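Local coordinates for major Capsid Protein VP1 (PDB 6Y9I) that forms the pentameric building block of the outer capsid shell of a chimpanzee polyomavirus and probably engages glycan receptors on host cells, at residues G54-M64 against T153-T163. Residues are numbered along the deposited sequence; the frame is centred on the assembly and turned at random.
Sequences GYDNNLLSIQM and TKYASAIPPKT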
loop_
_atom_site.group_PDB
_atom_site.type_symbol
_atom_site.label_atom_id
_atom_site.label_comp_id
_atom_site.label_asym_id
_atom_site.label_seq_id
_atom_site.Cartn_x
_atom_site.Cartn_y
_atom_site.Cartn_z
ATOM N N GLY A 54 15.217 -31.287 4.243
ATOM C CA GLY A 54 14.307 -31.974 3.305
ATOM C C GLY A 54 15.036 -32.472 2.065
ATOM O O GLY A 54 14.397 -33.099 1.218
ATOM N N TYR A 55 16.340 -32.220 1.950
ATOM C CA TYR A 55 17.180 -32.756 0.854
ATOM C C TYR A 55 18.355 -33.552 1.434
ATOM O O TYR A 55 18.467 -34.738 1.054
ATOM C CB TYR A 55 17.668 -31.672 -0.109
ATOM C CG TYR A 55 18.456 -32.272 -1.243
ATOM C CD1 TYR A 55 17.831 -33.080 -2.181
ATOM C CD2 TYR A 55 19.829 -32.099 -1.344
ATOM C CE1 TYR A 55 18.542 -33.672 -3.210
ATOM C CE2 TYR A 55 20.553 -32.675 -2.377
ATOM C CZ TYR A 55 19.907 -33.472 -3.303
ATOM O OH TYR A 55 20.612 -34.031 -4.328
ATOM N N ASP A 56 19.177 -32.940 2.294
ATOM C CA ASP A 56 20.352 -33.572 2.954
ATOM C C ASP A 56 19.872 -34.473 4.083
ATOM O O ASP A 56 20.675 -35.260 4.546
ATOM C CB ASP A 56 21.292 -32.580 3.654
ATOM C CG ASP A 56 22.273 -31.868 2.750
ATOM O OD1 ASP A 56 22.378 -32.275 1.577
ATOM O OD2 ASP A 56 22.901 -30.888 3.232
ATOM N N ASN A 57 18.625 -34.294 4.527
ATOM C CA ASN A 57 18.052 -34.913 5.753
ATOM C C ASN A 57 16.535 -34.902 5.580
ATOM O O ASN A 57 16.053 -34.370 4.564
ATOM C CB ASN A 57 18.464 -34.167 7.033
ATOM C CG ASN A 57 18.056 -32.703 6.978
ATOM O OD1 ASN A 57 16.907 -32.386 6.621
ATOM N ND2 ASN A 57 19.007 -31.821 7.211
ATOM N N ASN A 58 15.819 -35.475 6.532
ATOM C CA ASN A 58 14.343 -35.478 6.551
ATOM C C ASN A 58 13.886 -34.215 7.264
ATOM O O ASN A 58 14.361 -33.969 8.353
ATOM C CB ASN A 58 13.767 -36.684 7.284
ATOM C CG ASN A 58 14.048 -37.976 6.557
ATOM O OD1 ASN A 58 14.015 -38.006 5.331
ATOM N ND2 ASN A 58 14.329 -39.027 7.312
ATOM N N LEU A 59 12.961 -33.481 6.666
ATOM C CA LEU A 59 12.328 -32.298 7.307
ATOM C C LEU A 59 11.450 -32.797 8.458
ATOM O O LEU A 59 10.649 -33.710 8.225
ATOM C CB LEU A 59 11.520 -31.564 6.242
ATOM C CG LEU A 59 11.138 -30.125 6.569
ATOM C CD1 LEU A 59 12.357 -29.218 6.525
ATOM C CD2 LEU A 59 10.076 -29.639 5.602
ATOM N N LEU A 60 11.625 -32.238 9.658
ATOM C CA LEU A 60 10.870 -32.642 10.866
ATOM C C LEU A 60 9.592 -31.808 11.007
ATOM O O LEU A 60 9.591 -30.624 10.595
ATOM C CB LEU A 60 11.750 -32.423 12.091
ATOM C CG LEU A 60 13.123 -33.065 12.046
ATOM C CD1 LEU A 60 13.956 -32.601 13.236
ATOM C CD2 LEU A 60 12.987 -34.578 12.032
ATOM N N SER A 61 8.586 -32.365 11.674
ATOM C CA SER A 61 7.305 -31.679 11.981
ATOM C C SER A 61 7.583 -30.379 12.736
ATOM O O SER A 61 6.857 -29.395 12.486
ATOM C CB SER A 61 6.373 -32.597 12.745
ATOM O OG SER A 61 5.867 -33.583 11.851
ATOM N N ILE A 62 8.612 -30.361 13.599
ATOM C CA ILE A 62 8.928 -29.189 14.469
ATOM C C ILE A 62 9.512 -28.037 13.611
ATOM O O ILE A 62 9.532 -26.906 14.139
ATOM C CB ILE A 62 9.817 -29.576 15.672
ATOM C CG1 ILE A 62 11.127 -30.242 15.244
ATOM C CG2 ILE A 62 9.053 -30.449 16.670
ATOM C CD1 ILE A 62 12.174 -30.356 16.341
ATOM N N GLN A 63 9.860 -28.271 12.327
ATOM C CA GLN A 63 10.356 -27.236 11.364
ATOM C C GLN A 63 9.239 -26.728 10.447
ATOM O O GLN A 63 9.575 -25.949 9.497
ATOM C CB GLN A 63 11.469 -27.790 10.464
ATOM C CG GLN A 63 12.691 -28.241 11.230
ATOM C CD GLN A 63 13.692 -28.890 10.310
ATOM O OE1 GLN A 63 13.496 -30.014 9.855
ATOM N NE2 GLN A 63 14.734 -28.152 9.979
ATOM N N MET A 64 7.990 -27.164 10.653
ATOM C CA MET A 64 6.878 -26.898 9.697
ATOM C C MET A 64 5.724 -26.269 10.463
ATOM O O MET A 64 5.049 -26.927 11.268
ATOM C CB MET A 64 6.418 -28.171 9.004
ATOM C CG MET A 64 7.545 -28.918 8.331
ATOM S SD MET A 64 6.916 -30.367 7.462
ATOM C CE MET A 64 6.279 -29.581 5.991
ATOM N N THR A 153 10.420 -33.430 -1.605
ATOM C CA THR A 153 10.920 -33.070 -0.260
ATOM C C THR A 153 10.887 -34.337 0.572
ATOM O O THR A 153 9.843 -35.028 0.521
ATOM C CB THR A 153 10.059 -32.019 0.449
ATOM O OG1 THR A 153 10.126 -30.850 -0.349
ATOM C CG2 THR A 153 10.546 -31.705 1.845
ATOM N N LYS A 154 11.944 -34.584 1.338
ATOM C CA LYS A 154 12.021 -35.746 2.258
ATOM C C LYS A 154 11.431 -35.326 3.600
ATOM O O LYS A 154 11.991 -34.399 4.240
ATOM C CB LYS A 154 13.462 -36.220 2.403
ATOM C CG LYS A 154 14.056 -36.768 1.117
ATOM C CD LYS A 154 15.463 -37.264 1.287
ATOM C CE LYS A 154 16.115 -37.602 -0.040
ATOM N NZ LYS A 154 16.544 -36.380 -0.770
ATOM N N TYR A 155 10.360 -35.998 4.024
ATOM C CA TYR A 155 9.727 -35.774 5.339
ATOM C C TYR A 155 10.036 -36.932 6.276
ATOM O O TYR A 155 9.887 -38.070 5.868
ATOM C CB TYR A 155 8.218 -35.604 5.205
ATOM C CG TYR A 155 7.821 -34.407 4.390
ATOM C CD1 TYR A 155 7.985 -33.131 4.892
ATOM C CD2 TYR A 155 7.270 -34.552 3.128
ATOM C CE1 TYR A 155 7.623 -32.022 4.152
ATOM C CE2 TYR A 155 6.899 -33.449 2.373
ATOM C CZ TYR A 155 7.062 -32.177 2.896
ATOM O OH TYR A 155 6.742 -31.075 2.160
ATOM N N ALA A 156 10.405 -36.598 7.512
ATOM C CA ALA A 156 10.526 -37.532 8.648
ATOM C C ALA A 156 9.182 -38.217 8.852
ATOM O O ALA A 156 8.139 -37.575 8.688
ATOM C CB ALA A 156 10.975 -36.820 9.895
ATOM N N SER A 157 9.226 -39.506 9.146
ATOM C CA SER A 157 8.038 -40.370 9.327
ATOM C C SER A 157 8.048 -40.869 10.773
ATOM O O SER A 157 9.138 -41.210 11.269
ATOM C CB SER A 157 8.077 -41.484 8.321
ATOM O OG SER A 157 6.825 -42.128 8.249
ATOM N N ALA A 158 6.901 -40.855 11.445
ATOM C CA ALA A 158 6.741 -41.405 12.804
ATOM C C ALA A 158 5.371 -42.072 12.904
ATOM O O ALA A 158 4.469 -41.761 12.088
ATOM C CB ALA A 158 6.906 -40.329 13.847
ATOM N N ILE A 159 5.252 -42.969 13.870
ATOM C CA ILE A 159 3.957 -43.553 14.313
ATOM C C ILE A 159 3.907 -43.375 15.825
ATOM O O ILE A 159 4.812 -43.829 16.530
ATOM C CB ILE A 159 3.837 -45.007 13.828
ATOM C CG1 ILE A 159 3.763 -45.061 12.303
ATOM C CG2 ILE A 159 2.653 -45.710 14.476
ATOM C CD1 ILE A 159 4.148 -46.400 11.713
ATOM N N PRO A 160 2.930 -42.608 16.359
ATOM C CA PRO A 160 1.885 -41.968 15.550
ATOM C C PRO A 160 2.453 -40.804 14.736
ATOM O O PRO A 160 3.527 -40.293 15.066
ATOM C CB PRO A 160 0.873 -41.474 16.581
ATOM C CG PRO A 160 1.718 -41.219 17.823
ATOM C CD PRO A 160 2.824 -42.254 17.781
ATOM N N PRO A 161 1.817 -40.429 13.598
ATOM C CA PRO A 161 2.285 -39.305 12.788
ATOM C C PRO A 161 2.192 -37.997 13.592
ATOM O O PRO A 161 1.260 -37.842 14.349
ATOM C CB PRO A 161 1.379 -39.305 11.541
ATOM C CG PRO A 161 0.164 -40.142 11.929
ATOM C CD PRO A 161 0.623 -41.075 13.024
ATOM N N LYS A 162 3.190 -37.126 13.465
ATOM C CA LYS A 162 3.210 -35.782 14.115
ATOM C C LYS A 162 2.564 -34.739 13.187
ATOM O O LYS A 162 2.094 -33.704 13.691
ATOM C CB LYS A 162 4.647 -35.409 14.475
ATOM C CG LYS A 162 5.281 -36.336 15.502
ATOM C CD LYS A 162 6.690 -35.922 15.906
ATOM C CE LYS A 162 7.228 -36.723 17.076
ATOM N NZ LYS A 162 7.405 -38.150 16.711
ATOM N N THR A 163 2.556 -35.011 11.887
ATOM C CA THR A 163 1.925 -34.199 10.830
ATOM C C THR A 163 1.456 -35.129 9.732
ATOM O O THR A 163 1.963 -36.273 9.668
ATOM C CB THR A 163 2.876 -33.161 10.208
ATOM O OG1 THR A 163 4.167 -33.690 9.884
ATOM C CG2 THR A 163 3.069 -31.991 11.138
HETATM O O HOH W 1 14.634 -34.060 -1.574
#
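The carbonyl oxygen of G54 accepts two hydrogen bonds, one from K154 N at 2.9 Å with an N-H...O angle of 168°, the other from a water that in turn accepts a bond from K154 NZ. The same ammonium reaches Y55 O at 3.1 Å, lying in that carbonyl's plane on a lone pair. Its position follows from a side chain extended as far as CE and bent at the last torsion (chi4 77°), which turns NZ toward Y55 O. Backbone and side chain of one lysine thus hold two successive carbonyls.

Further along, L59 N bonds to K154 O (2.8 Å) and L59 O receives A156 N (3.0 Å), both nearly straight. L59 thus bonds through both N and O to the neighbours of Y155, the pattern of a single parallel bridge. The L59 side chain runs alongside that of Y155, its CD2 meeting CE1 of the ring at 3.7 Å. M64 lies athwart the tyrosine and touches it chiefly through its methyl, CE to Y155 CE1 at 3.3 Å; SD, 4.8 Å from the ring centroid and 67° off the normal, adds an oblique Met-aromatic contact. The phenol OH bonds to E148, and H165 stacks on the ring. Across the bridge from this apolar group, L60 CD2 touches A156 CB.

At the far end, S61 OG and T163 OG1 lie 2.6 Å apart in a hydrogen bond. Here chi1 of T163 sets OG1 between its backbone N and carbonyl carbon, facing the serine. Y55 and L59 also pack on L110 and H108 of a second subunit. At this subunit boundary of the pentamer, an isolated parallel beta bridge joins the loop between strands 8-26 and 68-73 to that between strand 142-146 and helix 166-170, in the polyomavirus VP1 jelly-roll fold.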